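Local coordinates for protein putative pectin lyase (Geobacillus virus E2, PDB 7CHU) that forms the trimeric tailspike of a deep-sea thermophilic bacteriophage and probably recognises, and perhaps degrades, polysaccharide on the host surface, at residues V189-I194 and L212-V217; F158-S163 and C170-E175; V240-G245 and V268-T273; D248-L253 and R277-N282. All coordinates share one frame; numbering follows the deposited sequence.

Interaction 1 (V189-I194 and L212-V217); sequences VSLKKI and LYIEEV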
# COMPACT_ATOMS: atom_id res chain seq x y z
N VAL A 189 -17.29 -5.21 -18.13
CA VAL A 189 -18.04 -4.44 -17.14
C VAL A 189 -17.98 -2.99 -17.56
O VAL A 189 -16.90 -2.48 -17.88
CB VAL A 189 -17.45 -4.60 -15.72
CG1 VAL A 189 -18.15 -3.66 -14.73
CG2 VAL A 189 -17.50 -6.05 -15.26
N SER A 190 -19.12 -2.33 -17.55
CA SER A 190 -19.22 -0.91 -17.84
C SER A 190 -19.72 -0.17 -16.61
O SER A 190 -20.76 -0.54 -16.05
CB SER A 190 -20.17 -0.65 -19.01
OG SER A 190 -20.15 0.71 -19.38
N LEU A 191 -19.02 0.91 -16.25
CA LEU A 191 -19.34 1.75 -15.10
C LEU A 191 -19.50 3.19 -15.57
O LEU A 191 -18.63 3.72 -16.27
CB LEU A 191 -18.25 1.68 -14.01
CG LEU A 191 -17.76 0.31 -13.51
CD1 LEU A 191 -16.71 0.47 -12.36
CD2 LEU A 191 -18.92 -0.56 -13.03
N LYS A 192 -20.62 3.83 -15.21
CA LYS A 192 -20.86 5.20 -15.67
C LYS A 192 -21.66 5.95 -14.62
O LYS A 192 -22.69 5.45 -14.17
CB LYS A 192 -21.61 5.22 -17.00
CG LYS A 192 -21.94 6.63 -17.50
CD LYS A 192 -22.43 6.61 -18.94
CE LYS A 192 -22.76 8.00 -19.43
NZ LYS A 192 -23.04 8.00 -20.91
N LYS A 193 -21.18 7.15 -14.27
CA LYS A 193 -21.86 8.05 -13.33
C LYS A 193 -22.11 7.36 -11.99
O LYS A 193 -23.20 7.43 -11.40
CB LYS A 193 -23.16 8.59 -13.94
CG LYS A 193 -22.89 9.68 -14.99
CD LYS A 193 -24.19 10.16 -15.63
CE LYS A 193 -23.94 11.10 -16.79
NZ LYS A 193 -23.37 12.38 -16.31
N ILE A 194 -21.07 6.69 -11.51
CA ILE A 194 -21.12 5.92 -10.28
C ILE A 194 -20.30 6.66 -9.23
O ILE A 194 -19.27 7.26 -9.55
CB ILE A 194 -20.56 4.50 -10.50
CG1 ILE A 194 -21.51 3.67 -11.34
CG2 ILE A 194 -20.22 3.81 -9.19
CD1 ILE A 194 -20.90 2.30 -11.65
N LEU A 212 -12.83 -3.32 -18.92
CA LEU A 212 -13.57 -2.53 -17.96
C LEU A 212 -13.65 -1.12 -18.53
O LEU A 212 -12.63 -0.49 -18.78
CB LEU A 212 -12.87 -2.56 -16.59
CG LEU A 212 -13.34 -1.67 -15.44
CD1 LEU A 212 -14.74 -2.09 -15.02
CD2 LEU A 212 -12.35 -1.77 -14.27
N TYR A 213 -14.86 -0.65 -18.80
CA TYR A 213 -15.09 0.70 -19.31
C TYR A 213 -15.61 1.56 -18.17
O TYR A 213 -16.52 1.14 -17.43
CB TYR A 213 -16.07 0.70 -20.48
CG TYR A 213 -16.39 2.09 -21.00
CD1 TYR A 213 -15.48 2.78 -21.82
CD2 TYR A 213 -17.56 2.73 -20.64
CE1 TYR A 213 -15.76 4.05 -22.26
CE2 TYR A 213 -17.84 4.02 -21.09
CZ TYR A 213 -16.94 4.66 -21.90
OH TYR A 213 -17.21 5.93 -22.34
N ILE A 214 -15.04 2.74 -18.02
CA ILE A 214 -15.28 3.61 -16.87
C ILE A 214 -15.47 5.02 -17.40
O ILE A 214 -14.58 5.57 -18.05
CB ILE A 214 -14.11 3.54 -15.85
CG1 ILE A 214 -14.00 2.13 -15.25
CG2 ILE A 214 -14.27 4.58 -14.73
CD1 ILE A 214 -12.75 1.95 -14.34
N GLU A 215 -16.63 5.62 -17.13
CA GLU A 215 -16.93 6.97 -17.60
C GLU A 215 -17.55 7.77 -16.47
O GLU A 215 -18.59 7.38 -15.94
CB GLU A 215 -17.89 6.95 -18.80
CG GLU A 215 -18.28 8.36 -19.23
CD GLU A 215 -19.29 8.37 -20.40
OE1 GLU A 215 -20.07 9.34 -20.49
OE2 GLU A 215 -19.29 7.43 -21.21
N GLU A 216 -16.90 8.87 -16.10
CA GLU A 216 -17.36 9.76 -15.05
C GLU A 216 -17.68 9.00 -13.76
O GLU A 216 -18.78 9.08 -13.21
CB GLU A 216 -18.57 10.58 -15.52
CG GLU A 216 -18.73 11.87 -14.71
CD GLU A 216 -20.10 12.51 -14.89
OE1 GLU A 216 -20.59 12.56 -16.05
OE2 GLU A 216 -20.68 12.97 -13.86
N VAL A 217 -16.68 8.28 -13.24
CA VAL A 217 -16.84 7.50 -12.02
C VAL A 217 -16.00 8.14 -10.93
O VAL A 217 -14.83 8.49 -11.16
CB VAL A 217 -16.46 6.03 -12.23
CG1 VAL A 217 -16.41 5.30 -10.89
CG2 VAL A 217 -17.48 5.37 -13.16
O HOH W 1 -21.27 6.44 -22.73
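Lys193 reaches Glu216 through its terminal amine, NZ lying 2.8 Å from OE1 in a salt bridge on the syn side of the carboxylate. The extended chain of Lys193 bends only at its last torsion (chi4 -68°), which brings NZ back to that oxygen. One residue earlier the pairing is looser: Lys192 and Glu215 run side by side, both with CG anti to the backbone N, and NZ stands 3.3 Å from OE1. A water accepts from Lys192 NZ and donates to Glu215 OE2, which also accepts a hydrogen bond from Tyr213 OH at 2.8 Å; Glu215 is thus held from both oxygens. On the face of Val189, Leu191, Leu212 and Ile214, Leu212 CD1 lies 3.8 Å from Val189 CB and also touches Leu191 CG. Val217 CG2 meets Leu191 CB at 3.9 Å. Parallel backbone bonds keep the register, with Leu191 N 2.8 Å from Tyr213 O and Leu191 O accepting from Glu215 N. Further out, Arg168 forms a salt bridge with Glu216 OE2 and bonds Ile194 O. The pair is one rung-to-rung step of a parallel beta-helix: strand 156-160 flanks 189-192, strand 240-243 flanks 212-215, and Leu253 of strand 251-256 packs against Val217.

Interaction 2 (F158-S163 and C170-E175); sequences FEFVPS and CFVGIE
Phe160 and Val172 point in opposing senses and pass alongside one another, the ring of the first meeting the branched carbon of the second. Phe160 CD2 comes within 3.8 Å of Val172 CB and 3.9 Å of Val172 CG2, an oblique approach of ring to methyl and methine groups. CG of Phe160 stands anti to its carbonyl carbon (chi1 -64°), beside the backbone N. The far end of the ring belongs to Ile174, whose side chain crosses the phenyl group obliquely: Phe160 CZ is 3.8 Å from Ile174 CG1, and Phe160 CE1 is the same distance from Ile174 CD1. The ring therefore spans two branched residues that flank Gly173, and the carbonyl oxygen of that glycine lies 4.1 Å from Phe160 CZ.

The two backbones here do not pair. Their nearest CA atoms, those of Phe160 and Val172, are 8.0 Å apart, and no hydrogen bond joins the segments; residues from different walls of a right-handed parallel beta-helix meet mainly through side chains, in the apolar interior that is characteristic of the pectate lyase-like fold. The chain turns a corner at Phe158, whose ring adds a looser touch, CD2 to Ile174 CD1 at 4.4 Å. Around this cluster, Leu137 of strand 135-139 and Ile130 of strand 128-130 pack on both phenylalanines, while Leu191 and Ile194 of strand 187-195 press on Phe160.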
# COMPACT_ATOMS: atom_id res chain seq x y z
N PHE A 158 -22.14 -6.66 -17.84
CA PHE A 158 -22.80 -5.94 -16.76
C PHE A 158 -22.65 -4.45 -17.03
O PHE A 158 -21.53 -3.94 -17.04
CB PHE A 158 -22.18 -6.27 -15.40
CG PHE A 158 -22.44 -7.66 -14.92
CD1 PHE A 158 -23.74 -8.15 -14.82
CD2 PHE A 158 -21.39 -8.48 -14.54
CE1 PHE A 158 -23.98 -9.43 -14.36
CE2 PHE A 158 -21.62 -9.76 -14.07
CZ PHE A 158 -22.91 -10.24 -13.98
N GLU A 159 -23.79 -3.75 -17.16
CA GLU A 159 -23.81 -2.30 -17.29
C GLU A 159 -24.33 -1.70 -15.98
O GLU A 159 -25.50 -1.90 -15.62
CB GLU A 159 -24.70 -1.88 -18.47
CG GLU A 159 -24.61 -0.37 -18.78
CD GLU A 159 -25.66 0.13 -19.81
OE1 GLU A 159 -26.80 -0.38 -19.86
OE2 GLU A 159 -25.34 1.07 -20.58
N PHE A 160 -23.47 -0.94 -15.29
CA PHE A 160 -23.85 -0.13 -14.14
C PHE A 160 -23.97 1.31 -14.63
O PHE A 160 -22.97 1.90 -15.05
CB PHE A 160 -22.82 -0.20 -13.00
CG PHE A 160 -22.63 -1.57 -12.37
CD1 PHE A 160 -21.84 -2.52 -13.00
CD2 PHE A 160 -23.22 -1.88 -11.14
CE1 PHE A 160 -21.65 -3.77 -12.41
CE2 PHE A 160 -23.03 -3.11 -10.55
CZ PHE A 160 -22.26 -4.07 -11.20
N VAL A 161 -25.17 1.88 -14.58
CA VAL A 161 -25.41 3.26 -15.00
C VAL A 161 -26.72 3.68 -14.33
O VAL A 161 -27.63 2.86 -14.24
CB VAL A 161 -25.48 3.38 -16.53
CG1 VAL A 161 -26.69 2.59 -17.10
CG2 VAL A 161 -25.57 4.83 -17.00
N PRO A 162 -26.88 4.92 -13.87
CA PRO A 162 -28.17 5.31 -13.29
C PRO A 162 -29.25 5.32 -14.36
O PRO A 162 -29.02 5.75 -15.49
CB PRO A 162 -27.92 6.73 -12.75
CG PRO A 162 -26.72 7.24 -13.57
CD PRO A 162 -25.88 6.00 -13.78
N SER A 163 -30.45 4.85 -13.99
CA SER A 163 -31.56 4.94 -14.93
C SER A 163 -31.85 6.40 -15.30
O SER A 163 -32.22 6.68 -16.44
CB SER A 163 -32.80 4.27 -14.35
OG SER A 163 -33.18 4.87 -13.12
N CYS A 170 -24.85 4.97 -6.62
CA CYS A 170 -23.94 4.93 -5.48
C CYS A 170 -23.82 3.55 -4.85
O CYS A 170 -24.79 2.78 -4.81
CB CYS A 170 -24.36 5.94 -4.41
SG CYS A 170 -24.38 7.63 -4.99
N PHE A 171 -22.62 3.27 -4.35
CA PHE A 171 -22.35 2.08 -3.52
C PHE A 171 -22.67 0.78 -4.25
O PHE A 171 -23.24 -0.14 -3.67
CB PHE A 171 -23.13 2.14 -2.21
CG PHE A 171 -22.88 3.40 -1.40
CD1 PHE A 171 -21.69 3.55 -0.67
CD2 PHE A 171 -23.82 4.41 -1.37
CE1 PHE A 171 -21.47 4.70 0.07
CE2 PHE A 171 -23.62 5.56 -0.63
CZ PHE A 171 -22.45 5.71 0.09
N VAL A 172 -22.33 0.70 -5.54
CA VAL A 172 -22.47 -0.55 -6.29
C VAL A 172 -21.13 -1.27 -6.29
O VAL A 172 -20.09 -0.71 -5.95
CB VAL A 172 -22.98 -0.31 -7.73
CG1 VAL A 172 -24.46 0.16 -7.74
CG2 VAL A 172 -22.07 0.68 -8.47
N GLY A 173 -21.14 -2.54 -6.68
CA GLY A 173 -19.88 -3.26 -6.69
C GLY A 173 -20.02 -4.67 -7.23
O GLY A 173 -21.12 -5.18 -7.46
N ILE A 174 -18.85 -5.28 -7.46
CA ILE A 174 -18.70 -6.67 -7.83
C ILE A 174 -17.66 -7.27 -6.90
O ILE A 174 -16.64 -6.63 -6.61
CB ILE A 174 -18.25 -6.84 -9.31
CG1 ILE A 174 -19.25 -6.18 -10.29
CG2 ILE A 174 -18.03 -8.32 -9.66
CD1 ILE A 174 -18.84 -6.27 -11.74
N GLU A 175 -17.89 -8.51 -6.44
CA GLU A 175 -16.93 -9.22 -5.61
C GLU A 175 -16.93 -10.69 -6.00
O GLU A 175 -17.98 -11.28 -6.25
CB GLU A 175 -17.25 -9.12 -4.11
CG GLU A 175 -17.36 -7.72 -3.53
CD GLU A 175 -17.94 -7.74 -2.09
OE1 GLU A 175 -17.67 -8.71 -1.36
OE2 GLU A 175 -18.68 -6.82 -1.71

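Interaction 3 (V240-G245 and V268-T273); sequences VYIYNG and VYFDST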
# COMPACT_ATOMS: atom_id res chain seq x y z
N VAL A 240 -8.51 -1.51 -19.44
CA VAL A 240 -9.34 -0.60 -18.65
C VAL A 240 -9.33 0.74 -19.38
O VAL A 240 -8.25 1.26 -19.68
CB VAL A 240 -8.83 -0.41 -17.21
CG1 VAL A 240 -9.75 0.56 -16.44
CG2 VAL A 240 -8.74 -1.74 -16.50
N TYR A 241 -10.50 1.27 -19.70
CA TYR A 241 -10.62 2.55 -20.40
C TYR A 241 -11.34 3.52 -19.47
O TYR A 241 -12.49 3.28 -19.10
CB TYR A 241 -11.37 2.37 -21.71
CG TYR A 241 -11.25 3.53 -22.69
CD1 TYR A 241 -12.05 4.68 -22.58
CD2 TYR A 241 -10.35 3.48 -23.75
CE1 TYR A 241 -11.92 5.76 -23.50
CE2 TYR A 241 -10.23 4.53 -24.67
CZ TYR A 241 -11.00 5.66 -24.53
OH TYR A 241 -10.86 6.67 -25.45
N ILE A 242 -10.66 4.60 -19.09
CA ILE A 242 -11.20 5.56 -18.13
C ILE A 242 -11.42 6.87 -18.89
O ILE A 242 -10.46 7.52 -19.32
CB ILE A 242 -10.25 5.77 -16.94
CG1 ILE A 242 -10.05 4.43 -16.20
CG2 ILE A 242 -10.83 6.85 -16.03
CD1 ILE A 242 -8.79 4.33 -15.27
N TYR A 243 -12.69 7.26 -19.04
CA TYR A 243 -13.10 8.42 -19.83
C TYR A 243 -13.69 9.50 -18.91
O TYR A 243 -14.38 9.19 -17.94
CB TYR A 243 -14.15 7.97 -20.87
CG TYR A 243 -14.62 9.00 -21.87
CD1 TYR A 243 -13.75 9.94 -22.42
CD2 TYR A 243 -15.94 9.01 -22.30
CE1 TYR A 243 -14.19 10.89 -23.36
CE2 TYR A 243 -16.40 9.93 -23.23
CZ TYR A 243 -15.52 10.87 -23.76
OH TYR A 243 -15.96 11.78 -24.69
N ASN A 244 -13.41 10.76 -19.19
CA ASN A 244 -14.03 11.77 -18.34
C ASN A 244 -15.50 12.00 -18.70
O ASN A 244 -16.31 12.31 -17.82
CB ASN A 244 -13.22 13.10 -18.36
CG ASN A 244 -12.99 13.68 -19.77
OD1 ASN A 244 -13.12 13.01 -20.80
ND2 ASN A 244 -12.56 14.93 -19.79
N GLY A 245 -15.88 11.75 -19.95
CA GLY A 245 -17.21 12.10 -20.43
C GLY A 245 -17.33 13.58 -20.75
O GLY A 245 -16.35 14.34 -20.73
N VAL A 268 -4.12 0.11 -19.24
CA VAL A 268 -4.88 1.22 -18.69
C VAL A 268 -4.79 2.36 -19.69
O VAL A 268 -3.68 2.75 -20.07
CB VAL A 268 -4.33 1.67 -17.33
CG1 VAL A 268 -4.94 3.00 -16.92
CG2 VAL A 268 -4.56 0.60 -16.27
N TYR A 269 -5.94 2.88 -20.13
CA TYR A 269 -5.99 3.98 -21.08
C TYR A 269 -6.86 5.09 -20.49
O TYR A 269 -8.06 4.89 -20.31
CB TYR A 269 -6.56 3.50 -22.43
CG TYR A 269 -6.39 4.50 -23.54
CD1 TYR A 269 -7.22 5.61 -23.62
CD2 TYR A 269 -5.39 4.34 -24.51
CE1 TYR A 269 -7.10 6.55 -24.63
CE2 TYR A 269 -5.25 5.28 -25.54
CZ TYR A 269 -6.11 6.37 -25.60
OH TYR A 269 -5.99 7.32 -26.59
N PHE A 270 -6.25 6.22 -20.14
CA PHE A 270 -6.98 7.39 -19.67
C PHE A 270 -7.30 8.26 -20.88
O PHE A 270 -6.44 8.50 -21.73
CB PHE A 270 -6.19 8.21 -18.65
CG PHE A 270 -6.21 7.64 -17.26
CD1 PHE A 270 -7.21 7.98 -16.36
CD2 PHE A 270 -5.21 6.79 -16.85
CE1 PHE A 270 -7.21 7.46 -15.06
CE2 PHE A 270 -5.18 6.29 -15.55
CZ PHE A 270 -6.17 6.61 -14.65
N ASP A 271 -8.55 8.73 -20.95
CA ASP A 271 -9.02 9.57 -22.05
C ASP A 271 -9.69 10.78 -21.41
O ASP A 271 -10.71 10.63 -20.73
CB ASP A 271 -9.98 8.78 -22.94
CG ASP A 271 -10.57 9.60 -24.08
OD1 ASP A 271 -10.40 10.84 -24.15
OD2 ASP A 271 -11.24 8.96 -24.92
N SER A 272 -9.09 11.96 -21.57
CA SER A 272 -9.63 13.19 -20.99
C SER A 272 -10.18 14.12 -22.07
O SER A 272 -10.33 15.32 -21.84
CB SER A 272 -8.58 13.92 -20.16
OG SER A 272 -8.36 13.31 -18.89
N THR A 273 -10.49 13.57 -23.24
CA THR A 273 -10.92 14.42 -24.36
C THR A 273 -12.40 14.79 -24.32
O THR A 273 -12.84 15.55 -25.18
CB THR A 273 -10.65 13.75 -25.70
OG1 THR A 273 -11.44 12.56 -25.81
CG2 THR A 273 -9.14 13.44 -25.86
O HOH W 2 -14.08 12.61 -26.81
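Tyr241 and Tyr269 lie side by side with ring planes only 7° from parallel, yet slid so far apart (centroids 5.0 Å) that they barely overlap; the nearest atoms are Tyr241 CE2 and Tyr269 CD1 at 3.4 Å. Over one face of the Tyr241 ring, toward the rim, sits Tyr269 O. Beyond the pair, Tyr269 stacks with His238 and Tyr241 meets the ring of His210. Asp271 OD2 stands at the edge of the Tyr241 ring and accepts from Tyr241 OH; the modelled separation of 2.4 Å is implausibly short, and its exact length is doubtful. The carboxylate is turned steeply against the ring, 78° between planes. Tyr243 carries the backbone N of Gly245 over the centre of one face, with Asp271 O and Thr273 OG1 at its edge. On the opposite side of the strands, Ile242 CD1 sits over the face of Phe270, 3.9 Å from the ring centroid, a CH-pi contact.

Asp271 is gripped at its other oxygen as well: OD1 takes both OG1 and N of Thr273, at 2.6 Å and 2.9 Å, which makes an Asx turn and fixes the rotation of the carboxylate. A water joins Thr273 OG1 to Tyr243 OH. Past the strand end, Asn244 N donates to Asp271 O, while Asn244 ND2 reaches Ser272 O weakly and Arg277 O more strongly.

Four parallel bridges run from Val240-Val268 through Tyr243-Asp271. In-register parallel strands with residues stacked coil on coil are characteristic of the parallel beta-helix, here with Tyr241 and Tyr269 on one face and Ile242 and Phe270 on the other.

Interaction 4 (D248-L253 and R277-N282); sequences DNSNRL and RRNGNN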
# COMPACT_ATOMS: atom_id res chain seq x y z
N ASP A 248 -18.14 15.96 -16.55
CA ASP A 248 -17.24 16.09 -15.42
C ASP A 248 -16.02 15.22 -15.69
O ASP A 248 -15.50 15.23 -16.81
CB ASP A 248 -17.95 15.73 -14.11
CG ASP A 248 -17.20 16.23 -12.90
OD1 ASP A 248 -17.29 17.43 -12.56
OD2 ASP A 248 -16.45 15.42 -12.32
N ASN A 249 -15.57 14.43 -14.72
CA ASN A 249 -14.40 13.60 -14.97
C ASN A 249 -14.52 12.30 -14.20
O ASN A 249 -15.46 12.10 -13.43
CB ASN A 249 -13.11 14.34 -14.60
CG ASN A 249 -12.87 14.45 -13.09
OD1 ASN A 249 -13.72 14.06 -12.29
ND2 ASN A 249 -11.71 14.98 -12.71
N SER A 250 -13.55 11.41 -14.39
CA SER A 250 -13.35 10.30 -13.47
C SER A 250 -12.26 10.70 -12.49
O SER A 250 -11.24 11.25 -12.89
CB SER A 250 -12.95 9.02 -14.22
OG SER A 250 -14.06 8.45 -14.91
N ASN A 251 -12.50 10.46 -11.20
CA ASN A 251 -11.52 10.85 -10.20
C ASN A 251 -11.65 9.93 -8.98
O ASN A 251 -12.70 9.32 -8.75
CB ASN A 251 -11.70 12.33 -9.81
CG ASN A 251 -12.96 12.58 -9.03
OD1 ASN A 251 -13.01 12.28 -7.84
ND2 ASN A 251 -14.00 13.09 -9.70
N ARG A 252 -10.55 9.82 -8.24
CA ARG A 252 -10.49 8.98 -7.04
C ARG A 252 -10.88 7.53 -7.33
O ARG A 252 -11.56 6.88 -6.54
CB ARG A 252 -11.35 9.58 -5.93
CG ARG A 252 -10.71 10.80 -5.27
CD ARG A 252 -9.44 10.39 -4.49
NE ARG A 252 -9.76 9.50 -3.38
CZ ARG A 252 -8.87 8.92 -2.59
NH1 ARG A 252 -7.58 9.14 -2.77
NH2 ARG A 252 -9.27 8.12 -1.59
N LEU A 253 -10.47 7.03 -8.49
CA LEU A 253 -10.47 5.60 -8.76
C LEU A 253 -9.19 5.00 -8.16
O LEU A 253 -8.09 5.37 -8.58
CB LEU A 253 -10.49 5.32 -10.26
CG LEU A 253 -11.63 5.90 -11.14
CD1 LEU A 253 -11.32 5.65 -12.61
CD2 LEU A 253 -12.91 5.25 -10.76
N ARG A 277 -12.78 19.20 -18.11
CA ARG A 277 -12.42 18.66 -16.81
C ARG A 277 -11.70 17.34 -16.99
O ARG A 277 -12.30 16.34 -17.40
CB ARG A 277 -13.67 18.50 -15.96
CG ARG A 277 -14.22 19.82 -15.52
CD ARG A 277 -15.61 19.67 -14.92
NE ARG A 277 -16.09 20.99 -14.52
CZ ARG A 277 -17.36 21.31 -14.33
NH1 ARG A 277 -18.33 20.41 -14.51
NH2 ARG A 277 -17.67 22.55 -13.97
N ARG A 278 -10.40 17.34 -16.71
CA ARG A 278 -9.57 16.18 -16.99
C ARG A 278 -9.67 15.16 -15.86
O ARG A 278 -9.95 15.51 -14.71
CB ARG A 278 -8.12 16.61 -17.21
CG ARG A 278 -7.96 17.59 -18.39
CD ARG A 278 -6.59 18.28 -18.39
NE ARG A 278 -5.51 17.34 -18.06
CZ ARG A 278 -5.04 16.39 -18.87
NH1 ARG A 278 -5.53 16.26 -20.10
NH2 ARG A 278 -4.08 15.56 -18.46
N ASN A 279 -9.48 13.89 -16.22
CA ASN A 279 -9.38 12.83 -15.23
C ASN A 279 -8.30 13.19 -14.22
O ASN A 279 -7.24 13.74 -14.57
CB ASN A 279 -9.07 11.49 -15.91
CG ASN A 279 -10.22 11.02 -16.82
OD1 ASN A 279 -11.40 11.16 -16.47
ND2 ASN A 279 -9.88 10.46 -17.97
N GLY A 280 -8.57 12.91 -12.95
CA GLY A 280 -7.64 13.34 -11.92
C GLY A 280 -7.69 12.49 -10.67
O GLY A 280 -8.71 11.87 -10.36
N ASN A 281 -6.57 12.48 -9.96
CA ASN A 281 -6.52 11.93 -8.60
C ASN A 281 -6.91 10.46 -8.55
O ASN A 281 -7.52 9.98 -7.60
CB ASN A 281 -7.38 12.76 -7.66
CG ASN A 281 -6.55 13.69 -6.82
OD1 ASN A 281 -5.79 13.25 -5.94
ND2 ASN A 281 -6.66 15.00 -7.09
N ASN A 282 -6.51 9.71 -9.57
CA ASN A 282 -6.69 8.27 -9.57
C ASN A 282 -5.38 7.60 -9.19
O ASN A 282 -4.31 8.17 -9.36
CB ASN A 282 -7.16 7.85 -10.95
CG ASN A 282 -8.41 8.60 -11.34
OD1 ASN A 282 -9.45 8.43 -10.70
ND2 ASN A 282 -8.30 9.49 -12.34
O HOH W 3 -6.23 10.40 -5.10
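Arg277 and Asp248 form a long salt bridge, NH1 to OD1 at 3.7 Å, with carboxylate and guanidinium planes 54° apart. It is a purely electrostatic attraction, since the oxygen stands off the guanidinium plane; Ser247 is the stronger partner of this arginine. Arg278 contributes its backbone, its carbonyl O taking Asn249 ND2 at 2.7 Å in a nearly straight bond. Asn249 CG lies between the backbone N and the carbonyl carbon (chi1 75°), and the amide is steadied by a second bond, Asn251 ND2 to Asn249 OD1. The Arg278 side chain itself leads away to salt bridges with Asp310 and Asp312.

Asn279 turns its amide oxygen back to the first segment, OD1 accepting from Ser250 N at 3.0 Å in the carbonyl plane. Gly280 N then donates to Ser250 O at 3.1 Å, and Gly280 O receives a CA-H...O contact from Asn251 CA at 3.0 Å. At Asn281 the carbonyl O meets Arg252 N weakly; a water links that same oxygen and Asn281 OD1 to Arg252 NH1, and OD1 also bonds Tyr315 OH. Asn282 ends the run: OD1 receives Leu253 N on a lone pair at 2.8 Å, while ND2 makes a weak bond to Ser250 O.

Side-chain amides thus stand in for much of the usual strand pairing along this corner of the beta-helix. Ser250 and Leu253 pack on Ile242 of strand 240-243, Asn279 and Asn282 on Phe270 of strand 268-271, and Arg252 NH2 bonds Gly286 O of the second subunit.

The four contacts illustrate how a parallel beta-helix is built from repeated coils. Interactions 1 and 3 lie on one wall, their centres about 10 Å apart, and join through strands 212-215 and 240-243, where Ile214 O is 2.7 Å from Tyr243 N. Interactions 1 and 2 have centres about 8 Å apart, and Ser190 O lies 2.8 Å from Phe160 N. Each segment of interaction 3 runs on, a few residues later, into one of interaction 4, and Ser272 OG is 3.0 Å from Asn279 N. Interaction 4 also meets interaction 1, with Val217 O 3.1 Å from Asn251 N. Interactions 2 and 4, about 18 Å apart between centres, both touch the second subunit.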